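Local coordinates for endosialidase (Enterobacteria phage phi92, PDB 4HIZ), which cleaves the alpha-2,8 and alpha-2,9 linkages of sialic acid polymers as the endosialidase of a bacteriophage, at the interface of chains A and B. Coordinates in Å, arbitrary orientation; residue numbers count along the deposited sequence, not the author numbering. Chains: chain A/B, Endosialidase.

The interface of chains A and B. Residues chain A 111, 135, 139, 507; chain B 578-579.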
ATOM      1  N   ASN A 111       7.197 -22.199   8.425  1.00 11.90           N
ATOM      2  CA  ASN A 111       6.489 -20.890   8.524  1.00 12.45           C
ATOM      3  C   ASN A 111       5.302 -20.727   7.587  1.00 13.27           C
ATOM      4  O   ASN A 111       4.855 -19.605   7.316  1.00 14.01           O
ATOM      5  CB  ASN A 111       7.498 -19.758   8.274  1.00 12.38           C
ATOM      6  CG  ASN A 111       8.441 -19.577   9.450  1.00 14.00           C
ATOM      7  OD1 ASN A 111       8.004 -19.546  10.594  1.00 15.28           O
ATOM      8  ND2 ASN A 111       9.731 -19.508   9.184  1.00 15.37           N
ATOM      9  N   ILE A 135      -0.491 -21.399  11.981  1.00 12.67           N
ATOM     10  CA  ILE A 135       0.683 -22.253  12.133  1.00 14.18           C
ATOM     11  C   ILE A 135       0.245 -23.434  13.011  1.00 14.58           C
ATOM     12  O   ILE A 135      -0.538 -23.244  13.950  1.00 15.72           O
ATOM     13  CB  ILE A 135       1.852 -21.488  12.786  1.00 15.85           C
ATOM     14  CG1 ILE A 135       2.269 -20.304  11.895  1.00 17.87           C
ATOM     15  CG2 ILE A 135       3.035 -22.437  13.045  1.00 17.09           C
ATOM     16  CD1 ILE A 135       2.732 -20.749  10.496  1.00 19.12           C
ATOM     17  N   TYR A 139       3.779 -27.079  16.056  1.00 18.85           N
ATOM     18  CA  TYR A 139       4.904 -26.777  15.172  1.00 17.41           C
ATOM     19  C   TYR A 139       6.250 -26.964  15.863  1.00 18.37           C
ATOM     20  O   TYR A 139       7.165 -27.597  15.311  1.00 18.30           O
ATOM     21  CB  TYR A 139       4.762 -25.309  14.754  1.00 15.74           C
ATOM     22  CG  TYR A 139       5.748 -24.801  13.699  1.00 15.50           C
ATOM     23  CD1 TYR A 139       5.451 -24.934  12.351  1.00 14.30           C
ATOM     24  CD2 TYR A 139       6.948 -24.176  14.063  1.00 17.10           C
ATOM     25  CE1 TYR A 139       6.311 -24.480  11.370  1.00 15.20           C
ATOM     26  CE2 TYR A 139       7.843 -23.680  13.075  1.00 16.48           C
ATOM     27  CZ  TYR A 139       7.517 -23.834  11.732  1.00 15.70           C
ATOM     28  OH  TYR A 139       8.336 -23.368  10.733  1.00 15.70           O
ATOM     29  N   TRP A 507      11.429 -13.432   4.839  1.00 10.91           N
ATOM     30  CA  TRP A 507      10.694 -12.750   3.780  1.00 10.12           C
ATOM     31  C   TRP A 507      10.882 -11.240   3.858  1.00 10.87           C
ATOM     32  O   TRP A 507      10.808 -10.579   2.840  1.00 11.23           O
ATOM     33  CB  TRP A 507       9.186 -13.127   3.835  1.00 10.65           C
ATOM     34  CG  TRP A 507       8.645 -13.147   5.232  1.00 10.65           C
ATOM     35  CD1 TRP A 507       8.160 -12.092   5.959  1.00  9.78           C
ATOM     36  CD2 TRP A 507       8.556 -14.293   6.083  1.00 11.48           C
ATOM     37  NE1 TRP A 507       7.765 -12.520   7.225  1.00  9.86           N
ATOM     38  CE2 TRP A 507       8.015 -13.865   7.317  1.00 12.09           C
ATOM     39  CE3 TRP A 507       8.909 -15.641   5.926  1.00 14.35           C
ATOM     40  CZ2 TRP A 507       7.785 -14.735   8.381  1.00 14.95           C
ATOM     41  CZ3 TRP A 507       8.672 -16.514   6.981  1.00 16.90           C
ATOM     42  CH2 TRP A 507       8.118 -16.062   8.197  1.00 16.84           C
TER
ATOM     43  N   HIS B 578       5.709 -14.937  14.368  1.00 13.54           N
ATOM     44  CA  HIS B 578       5.017 -15.602  13.240  1.00 13.08           C
ATOM     45  C   HIS B 578       4.741 -17.086  13.489  1.00 12.89           C
ATOM     46  O   HIS B 578       3.629 -17.563  13.259  1.00 14.31           O
ATOM     47  CB  HIS B 578       5.864 -15.464  11.951  1.00 12.84           C
ATOM     48  CG  HIS B 578       5.231 -16.085  10.733  1.00 12.27           C
ATOM     49  ND1 HIS B 578       4.359 -15.397   9.909  1.00 12.29           N
ATOM     50  CD2 HIS B 578       5.383 -17.312  10.179  1.00 11.90           C
ATOM     51  CE1 HIS B 578       3.989 -16.181   8.909  1.00 11.86           C
ATOM     52  NE2 HIS B 578       4.609 -17.351   9.046  1.00 12.30           N
ATOM     53  N   ASP B 579       5.743 -17.817  13.967  1.00 13.10           N
ATOM     54  CA  ASP B 579       5.572 -19.265  14.100  1.00 13.46           C
ATOM     55  C   ASP B 579       4.877 -19.688  15.388  1.00 14.72           C
ATOM     56  O   ASP B 579       4.755 -20.884  15.662  1.00 15.53           O
ATOM     57  CB  ASP B 579       6.902 -20.025  13.918  1.00 15.04           C
ATOM     58  CG  ASP B 579       7.888 -19.839  15.082  1.00 17.09           C
ATOM     59  OD1 ASP B 579       7.553 -19.211  16.115  1.00 16.99           O
ATOM     60  OD2 ASP B 579       9.021 -20.394  14.963  1.00 19.46           O
TER
HETATM   61  O   HOH W   1      10.051 -20.699  12.580  1.00 34.24           O
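A loop at B:His578 and B:Asp579, in the C-terminal part of one subunit of this trimeric phage endosialidase and probably close to its beta-helix, docks against loops and the start of helix 139-142 in the catalytic beta-propeller region of its neighbour. With CG anti to its backbone N (chi1 -179°), the imidazole of B:His578 points its NE2 edge at A:Asn111, and NE2 donates to the backbone carbonyl O of A:Asn111 at 2.9 Å. The bond is nearly straight, 165° at the hydrogen, and the carbonyl O lies almost in the imidazole plane, although the donor is tilted from the plane of the carbonyl itself. Over one imidazole face comes the benzo rim of A:Trp507, whose CH2 lies 3.6 Å from CD2 of B:His578, offset toward the edge of the smaller ring; CD1 of A:Ile135 lies on the opposite side. The backbone N of A:Asn111 donates to the phenol OH of A:Tyr139 at 2.8 Å, which would help fix the acceptor loop. CB of B:Asp579 lies over a face of the same phenol ring, near its rim, 3.9 Å from CE2 of A:Tyr139. A water joins the two polar side chains, 3.1 Å from the amide OD1 of A:Asn111 and 2.6 Å from the carboxylate OD2 of B:Asp579. A:Ile135 also packs against the B-chain backbone, with CG1 3.4 Å from the carbonyl O of B:His578. Its CG2 branch lies 3.5 Å from the carbonyl O of B:Asp579.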